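Local coordinates for protein alpha-L-arabinosidase (Xanthomonas axonopodis pv. citri, PDB 6D25) that probably cleaves alpha-L-arabinofuranosyl side chains from arabinoxylans, coping with internal di-substitutions, as a trimeric GH51 arabinofuranosidase, at residues R46-Q51 and E364-A369; D244-T249 and D299-K304; G262-Y267 and V321-G326. One frame throughout, in Å; residues are numbered along the deposited sequence.

Contact 1 (R46-Q51 and E364-A369); sequences RQLFGQ and ERVRMA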
# COMPACT_ATOMS: atom_id res chain seq x y z
N ARG A 46 -12.71 31.47 12.44
CA ARG A 46 -14.04 30.90 12.58
C ARG A 46 -14.00 29.37 12.52
O ARG A 46 -14.90 28.74 13.05
CB ARG A 46 -15.01 31.44 11.53
CG ARG A 46 -14.75 31.02 10.09
CD ARG A 46 -15.79 31.68 9.19
NE ARG A 46 -15.68 31.16 7.82
CZ ARG A 46 -14.82 31.56 6.90
NH1 ARG A 46 -13.97 32.56 7.16
NH2 ARG A 46 -14.90 30.97 5.71
N GLN A 47 -12.99 28.78 11.89
CA GLN A 47 -12.94 27.33 11.72
C GLN A 47 -12.65 26.62 13.05
O GLN A 47 -12.73 25.40 13.12
CB GLN A 47 -11.89 26.92 10.69
CG GLN A 47 -11.98 27.63 9.35
CD GLN A 47 -13.32 27.50 8.66
OE1 GLN A 47 -14.06 26.56 8.91
NE2 GLN A 47 -13.61 28.43 7.77
N LEU A 48 -12.35 27.38 14.12
CA LEU A 48 -12.26 26.80 15.45
C LEU A 48 -13.62 26.26 15.93
O LEU A 48 -13.67 25.48 16.89
CB LEU A 48 -11.74 27.87 16.42
CG LEU A 48 -10.27 28.27 16.24
CD1 LEU A 48 -9.89 29.33 17.25
CD2 LEU A 48 -9.35 27.08 16.32
N PHE A 49 -14.69 26.64 15.27
CA PHE A 49 -16.06 26.24 15.64
C PHE A 49 -16.58 25.16 14.69
O PHE A 49 -17.81 25.02 14.54
CB PHE A 49 -16.95 27.49 15.64
CG PHE A 49 -16.47 28.48 16.68
CD1 PHE A 49 -16.75 28.28 18.02
CD2 PHE A 49 -15.62 29.51 16.34
CE1 PHE A 49 -16.23 29.13 18.99
CE2 PHE A 49 -15.16 30.40 17.30
CZ PHE A 49 -15.43 30.18 18.64
N GLY A 50 -15.68 24.38 14.09
CA GLY A 50 -16.07 23.30 13.20
C GLY A 50 -16.88 22.22 13.90
O GLY A 50 -16.79 22.01 15.15
N GLN A 51 -17.70 21.56 13.08
CA GLN A 51 -18.52 20.43 13.49
C GLN A 51 -18.00 19.18 12.76
O GLN A 51 -17.18 19.24 11.85
CB GLN A 51 -19.99 20.70 13.18
CG GLN A 51 -20.57 21.97 13.81
CD GLN A 51 -20.86 21.82 15.29
OE1 GLN A 51 -20.94 20.72 15.84
NE2 GLN A 51 -21.01 22.96 15.96
N GLU A 364 -2.53 31.71 16.54
CA GLU A 364 -1.60 31.76 15.38
C GLU A 364 -1.37 30.35 14.79
O GLU A 364 -1.21 30.23 13.57
CB GLU A 364 -0.26 32.44 15.66
CG GLU A 364 0.30 32.17 17.03
CD GLU A 364 -0.42 32.92 18.16
OE1 GLU A 364 -1.07 32.21 19.04
OE2 GLU A 364 -0.40 34.22 18.12
N ARG A 365 -1.41 29.33 15.63
CA ARG A 365 -1.10 27.97 15.15
C ARG A 365 -2.39 27.15 15.02
O ARG A 365 -2.54 26.42 14.04
CB ARG A 365 -0.12 27.30 16.11
CG ARG A 365 0.18 25.84 15.76
CD ARG A 365 0.96 25.59 14.48
NE ARG A 365 2.37 25.91 14.63
CZ ARG A 365 3.27 25.70 13.67
NH1 ARG A 365 2.88 25.18 12.51
NH2 ARG A 365 4.56 25.99 13.90
N VAL A 366 -3.26 27.21 16.03
CA VAL A 366 -4.49 26.43 16.01
C VAL A 366 -5.54 27.22 15.22
O VAL A 366 -6.06 28.25 15.73
CB VAL A 366 -4.98 26.10 17.42
CG1 VAL A 366 -6.24 25.25 17.36
CG2 VAL A 366 -3.91 25.38 18.24
N ARG A 367 -5.83 26.75 14.02
CA ARG A 367 -6.66 27.54 13.11
C ARG A 367 -7.90 26.74 12.65
O ARG A 367 -8.70 27.28 11.88
CB ARG A 367 -5.83 27.99 11.90
CG ARG A 367 -4.64 28.85 12.30
CD ARG A 367 -3.97 29.61 11.19
NE ARG A 367 -3.35 28.82 10.19
CZ ARG A 367 -2.03 28.59 10.08
NH1 ARG A 367 -1.63 27.96 8.99
NH2 ARG A 367 -1.17 28.96 11.00
N MET A 368 -8.06 25.53 13.14
CA MET A 368 -9.27 24.73 12.90
C MET A 368 -9.49 23.80 14.10
O MET A 368 -8.52 23.32 14.70
CB MET A 368 -9.14 23.84 11.65
CG MET A 368 -8.84 24.61 10.37
SD MET A 368 -8.69 23.48 8.93
CE MET A 368 -10.41 22.94 8.83
N ALA A 369 -10.74 23.54 14.42
CA ALA A 369 -11.12 22.55 15.42
C ALA A 369 -12.52 22.04 15.09
O ALA A 369 -13.30 22.73 14.46
CB ALA A 369 -11.06 23.10 16.83

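Contact 2 (D244-T249 and D299-K304); sequences DDYHWT and DELITK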
# COMPACT_ATOMS: atom_id res chain seq x y z
N ASP A 244 -0.98 12.85 23.89
CA ASP A 244 0.37 13.37 24.08
C ASP A 244 1.38 12.53 23.27
O ASP A 244 2.51 12.31 23.73
CB ASP A 244 0.74 13.38 25.57
CG ASP A 244 0.65 12.01 26.23
OD1 ASP A 244 0.08 11.10 25.63
OD2 ASP A 244 1.14 11.88 27.35
N ASP A 245 1.02 12.09 22.07
CA ASP A 245 1.94 11.31 21.22
C ASP A 245 2.86 12.29 20.47
O ASP A 245 2.67 12.57 19.27
CB ASP A 245 1.18 10.39 20.26
CG ASP A 245 2.06 9.38 19.52
OD1 ASP A 245 3.29 9.42 19.69
OD2 ASP A 245 1.47 8.63 18.71
N TYR A 246 3.88 12.77 21.19
CA TYR A 246 4.77 13.77 20.66
C TYR A 246 5.66 13.18 19.56
O TYR A 246 6.03 13.89 18.62
CB TYR A 246 5.58 14.42 21.80
CG TYR A 246 4.66 15.10 22.80
CD1 TYR A 246 3.73 16.03 22.37
CD2 TYR A 246 4.68 14.78 24.15
CE1 TYR A 246 2.86 16.66 23.25
CE2 TYR A 246 3.80 15.38 25.05
CZ TYR A 246 2.87 16.30 24.60
OH TYR A 246 1.97 16.92 25.46
N HIS A 247 5.98 11.90 19.68
CA HIS A 247 6.78 11.25 18.66
C HIS A 247 6.05 11.29 17.31
O HIS A 247 6.69 11.48 16.27
CB HIS A 247 7.15 9.82 19.08
CG HIS A 247 7.95 9.11 18.04
ND1 HIS A 247 9.25 9.45 17.74
CD2 HIS A 247 7.62 8.08 17.22
CE1 HIS A 247 9.71 8.59 16.83
NE2 HIS A 247 8.72 7.75 16.47
N TRP A 248 4.75 11.13 17.31
CA TRP A 248 3.98 11.18 16.08
C TRP A 248 4.13 12.56 15.41
O TRP A 248 4.45 12.66 14.21
CB TRP A 248 2.51 10.88 16.38
CG TRP A 248 1.70 10.72 15.13
CD1 TRP A 248 1.29 11.69 14.26
CD2 TRP A 248 1.31 9.47 14.55
NE1 TRP A 248 0.63 11.12 13.21
CE2 TRP A 248 0.64 9.76 13.35
CE3 TRP A 248 1.48 8.13 14.92
CZ2 TRP A 248 0.12 8.76 12.53
CZ3 TRP A 248 0.98 7.14 14.11
CH2 TRP A 248 0.29 7.46 12.94
N THR A 249 3.93 13.63 16.19
CA THR A 249 4.08 14.97 15.63
C THR A 249 5.49 15.20 15.09
O THR A 249 5.65 15.76 14.03
CB THR A 249 3.77 16.02 16.71
OG1 THR A 249 2.48 15.74 17.22
CG2 THR A 249 3.82 17.44 16.18
N ASP A 299 -4.64 22.55 26.84
CA ASP A 299 -3.70 23.65 26.72
C ASP A 299 -2.25 23.13 26.67
O ASP A 299 -1.46 23.57 25.85
CB ASP A 299 -3.85 24.68 27.84
CG ASP A 299 -2.95 25.88 27.58
OD1 ASP A 299 -3.17 26.60 26.62
OD2 ASP A 299 -1.99 26.03 28.29
N GLU A 300 -1.90 22.19 27.56
CA GLU A 300 -0.56 21.60 27.59
C GLU A 300 -0.28 20.87 26.27
O GLU A 300 0.81 20.99 25.71
CB GLU A 300 -0.45 20.64 28.78
CG GLU A 300 0.85 19.88 28.81
CD GLU A 300 0.96 18.83 29.91
OE1 GLU A 300 0.09 18.81 30.83
OE2 GLU A 300 1.93 18.04 29.83
N LEU A 301 -1.24 20.08 25.79
CA LEU A 301 -1.06 19.33 24.53
C LEU A 301 -0.81 20.30 23.37
O LEU A 301 0.13 20.10 22.59
CB LEU A 301 -2.30 18.49 24.24
CG LEU A 301 -2.62 17.39 25.25
CD1 LEU A 301 -3.91 16.69 24.84
CD2 LEU A 301 -1.49 16.37 25.40
N ILE A 302 -1.64 21.34 23.23
CA ILE A 302 -1.43 22.29 22.14
C ILE A 302 -0.05 22.94 22.25
O ILE A 302 0.67 23.07 21.25
CB ILE A 302 -2.56 23.33 22.10
CG1 ILE A 302 -3.86 22.67 21.64
CG2 ILE A 302 -2.17 24.51 21.22
CD1 ILE A 302 -5.10 23.54 21.79
N THR A 303 0.33 23.32 23.48
CA THR A 303 1.60 23.99 23.70
C THR A 303 2.73 23.11 23.19
O THR A 303 3.59 23.55 22.43
CB THR A 303 1.76 24.39 25.18
OG1 THR A 303 0.68 25.30 25.44
CG2 THR A 303 3.09 25.04 25.47
N LYS A 304 2.74 21.87 23.64
CA LYS A 304 3.87 20.97 23.36
C LYS A 304 3.85 20.52 21.91
O LYS A 304 4.93 20.48 21.29
CB LYS A 304 3.87 19.80 24.35
CG LYS A 304 4.35 20.23 25.72
CD LYS A 304 4.36 19.15 26.76
CE LYS A 304 4.88 19.71 28.08
NZ LYS A 304 4.71 18.73 29.17
O HOH W 1 2.19 16.26 27.91

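Contact 3 (G262-Y267 and V321-G326); sequences GLSMHY and VVDEWG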
# COMPACT_ATOMS: atom_id res chain seq x y z
N GLY A 262 -2.29 21.37 7.03
CA GLY A 262 -2.68 21.22 8.42
C GLY A 262 -2.28 19.85 8.94
O GLY A 262 -2.06 18.90 8.13
N LEU A 263 -2.18 19.74 10.26
CA LEU A 263 -1.88 18.49 10.94
C LEU A 263 -2.96 18.28 12.00
O LEU A 263 -3.15 19.15 12.83
CB LEU A 263 -0.50 18.57 11.60
CG LEU A 263 -0.09 17.30 12.37
CD1 LEU A 263 0.16 16.17 11.41
CD2 LEU A 263 1.14 17.54 13.20
N SER A 264 -3.68 17.16 11.97
CA SER A 264 -4.77 16.96 12.91
C SER A 264 -4.24 16.45 14.26
O SER A 264 -3.27 15.76 14.31
CB SER A 264 -5.83 16.06 12.36
OG SER A 264 -5.32 14.76 12.22
N MET A 265 -4.86 16.86 15.33
CA MET A 265 -4.64 16.28 16.64
C MET A 265 -6.01 15.97 17.26
O MET A 265 -6.98 16.60 16.92
CB MET A 265 -3.84 17.20 17.55
CG MET A 265 -4.49 18.48 17.94
SD MET A 265 -3.60 19.26 19.38
CE MET A 265 -4.29 18.33 20.74
N HIS A 266 -6.04 14.97 18.12
CA HIS A 266 -7.28 14.47 18.73
C HIS A 266 -7.06 14.41 20.24
O HIS A 266 -6.04 13.85 20.66
CB HIS A 266 -7.64 13.07 18.23
CG HIS A 266 -7.93 13.01 16.77
ND1 HIS A 266 -8.09 11.84 16.09
CD2 HIS A 266 -8.21 13.97 15.88
CE1 HIS A 266 -8.40 12.08 14.84
NE2 HIS A 266 -8.48 13.38 14.68
N TYR A 267 -8.02 14.96 21.02
CA TYR A 267 -8.00 14.77 22.46
C TYR A 267 -9.43 14.83 23.02
O TYR A 267 -10.07 15.88 22.97
CB TYR A 267 -7.17 15.84 23.17
CG TYR A 267 -7.19 15.72 24.67
CD1 TYR A 267 -6.65 14.60 25.29
CD2 TYR A 267 -7.80 16.67 25.48
CE1 TYR A 267 -6.71 14.42 26.66
CE2 TYR A 267 -7.87 16.51 26.85
CZ TYR A 267 -7.32 15.39 27.45
OH TYR A 267 -7.41 15.22 28.82
N VAL A 321 -4.77 21.41 13.69
CA VAL A 321 -6.18 21.21 13.44
C VAL A 321 -6.70 20.26 14.54
O VAL A 321 -6.33 19.08 14.56
CB VAL A 321 -6.40 20.61 12.05
CG1 VAL A 321 -7.85 20.27 11.79
CG2 VAL A 321 -5.88 21.56 10.96
N VAL A 322 -7.50 20.76 15.48
CA VAL A 322 -7.93 19.89 16.56
C VAL A 322 -9.22 19.23 16.08
O VAL A 322 -10.30 19.70 16.45
CB VAL A 322 -8.15 20.67 17.86
CG1 VAL A 322 -8.54 19.75 19.03
CG2 VAL A 322 -6.90 21.45 18.23
N ASP A 323 -9.14 18.17 15.28
CA ASP A 323 -10.42 17.87 14.59
C ASP A 323 -11.20 16.77 15.30
O ASP A 323 -12.23 16.36 14.77
CB ASP A 323 -10.24 17.69 13.09
CG ASP A 323 -9.31 16.56 12.78
OD1 ASP A 323 -8.84 15.98 13.77
OD2 ASP A 323 -9.11 16.28 11.59
N GLU A 324 -10.78 16.39 16.51
CA GLU A 324 -11.71 15.72 17.46
C GLU A 324 -11.39 16.20 18.86
O GLU A 324 -10.25 16.07 19.30
CB GLU A 324 -11.63 14.18 17.41
CG GLU A 324 -11.86 13.62 16.02
CD GLU A 324 -11.71 12.12 15.86
OE1 GLU A 324 -11.64 11.44 16.90
OE2 GLU A 324 -11.64 11.65 14.68
N TRP A 325 -12.39 16.76 19.53
CA TRP A 325 -12.33 17.08 20.94
C TRP A 325 -13.75 17.00 21.53
O TRP A 325 -14.72 16.93 20.77
CB TRP A 325 -11.71 18.46 21.17
CG TRP A 325 -12.53 19.60 20.65
CD1 TRP A 325 -12.55 20.07 19.37
CD2 TRP A 325 -13.44 20.44 21.39
NE1 TRP A 325 -13.44 21.10 19.24
CE2 TRP A 325 -13.97 21.38 20.47
CE3 TRP A 325 -13.87 20.48 22.72
CZ2 TRP A 325 -14.91 22.34 20.86
CZ3 TRP A 325 -14.77 21.46 23.10
CH2 TRP A 325 -15.29 22.37 22.18
N GLY A 326 -13.82 17.03 22.84
CA GLY A 326 -15.08 16.95 23.58
C GLY A 326 -15.14 15.80 24.55
O GLY A 326 -14.19 15.05 24.69
O HOH W 2 -11.45 17.33 24.79

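Contact 1 (R46-Q51 and E364-A369)
Gln47 meets the strand of Arg367 to Ala369 with the base of its side chain and turns its amide elsewhere. Its CB rests 3.4 Å from the backbone O of Arg367 and 3.8 Å from Met368 CG. CG, placed beside the backbone N (chi1 -52°), is already at 4.2 Å from Arg367 O, and a bend at chi2 (-56°) carries the amide away from the strand. There OE1 accepts from Asn93 ND2, while NE2 lies over a face of the Arg46 guanidinium, toward its rim. The backbone of Gln47 does the gripping: Ala369 N donates to Gln47 O over 3.0 Å, nearly straight at 169°, yet from above the carbonyl plane. Gly50 N reaches the same oxygen from the opposite face, closing the turn. This is a seam of the (beta/alpha)8 barrel, where the approach to its first strand, 51-52, meets its last, 366-371; Gly50 also bonds to Ile371 through the backbone. Leu48 covers another side of the strand. Its CD2 lies 3.5 Å from Val366 O and 3.8 Å from Val366 CG1, the two side chains crossing at about a right angle, and Ala369 CB sits 3.5 Å from Leu48 O.

Contact 2 (D244-T249 and D299-K304)
Two neighbouring helices in the outer layer of a (beta/alpha)8 barrel, 246-256 and 285-312, meet here at the surface, with Tyr246 of the first laid against Leu301 and Lys304 of the second. The phenol is the main bearing surface. Its CG stands beside the backbone N (chi1 -61°), which sends the ring across to the longer helix, where Lys304 CB approaches CE1 of Tyr246 to 3.5 Å. Farther along, Lys304 CD comes to 3.5 Å from Tyr246 OH, since the lysine is extended beyond CG and its methylene chain runs past the phenol end of the ring at a slant. Leu301 arrives from another direction, crossing the tyrosine at about a right angle; its CD2 touches Tyr246 OH at 3.5 Å and Asp244 CB at 3.7 Å, so one methyl touches both residues.

No direct hydrogen bond joins the segments. A water in the plane of the ring spans them instead: it lies 2.5 Å from Tyr246 OH and donates to Glu300 OE2 over 2.6 Å. That carboxylate oxygen also takes the salt bridge from Lys304 NZ at 2.9 Å, one helical turn on, met on its anti side and 34° out of the carboxylate plane. Such double use of one oxygen should restrain both the glutamate and the far end of the lysine that flanks the ring. At the start of helix 246-256, Asp245 occupies the N-cap, and its OD1 accepts from Trp248 N, from above the carboxylate plane. The helices before and after strand 262-269 thus lie side by side, as successive helices of a (beta/alpha)8 barrel do.

Contact 3 (G262-Y267 and V321-G326)
His266 and Glu324 lie one over the other at the carboxyl ends of two neighbouring parallel strands of the barrel, 262-269 and 319-325. The glutamate CG stands 3.7 Å from the centroid of the imidazole, almost directly above it, in a CH-pi contact. Its chain is extended beyond CG, which carries the carboxylate on across the same face, toward the rim, with its plane only 15° from that of the ring. Asp323 approaches the ring at its edge instead. With CG held between its own backbone N and carbonyl carbon (chi1 60°), it turns OD1 to His266 NE2, 2.8 Å away, in a bond that is weak because it is strongly bent (120°). The same OD1 lies 3.3 Å from Ser264 CB, while Ser264 OG accepts a hydrogen bond from Gly240 N. On the opposite face of the sheet Met265 and Val322 run side by side, with Met265 CG 3.8 Å from Val322 CG2.

Behind these side chains the backbones are joined in parallel fashion. Val321 N donates to Leu263 O at 2.9 Å and Met265 N to Val321 O at 2.8 Å; beyond a looser middle, Tyr267 N binds Glu324 O at 3.0 Å. A water then links Tyr267 O to Gly326 N.

Glu324 OE2 forms a salt bridge with Arg95, and OE1 is hydrogen-bonded to Tyr268 OH and to a glycerol, probably from the crystallisation liquor; Glu202 stands close by. A glutamate at the end of the seventh strand is where clan GH-A enzymes, GH51 among them, carry their nucleophile. Glu324 is consistent with that position, and its contacts should limit how far its carboxylate can turn.

All three contacts belong to one (beta/alpha)8 barrel. Along the chain, 46-51 comes first and 364-369 last, so contact 1 brackets the others, whereas the segments of contacts 2 and 3 alternate: 244-249, 262-267, 299-304, 321-326. Contacts 1 and 3 have centres about 9 Å apart and share the sheet, through its adjacent strands 319-325 and 366-371. Contact 2 lies outside, its centre about 11 Å from that of contact 3 and about 17 Å from that of contact 1. Leu301 packs on Tyr267 and Met265, and Ile302 on Met265 and Val366. Side chains thus connect the outer helices to the strands, and of the three only contact 3 carries the probable catalytic glutamate.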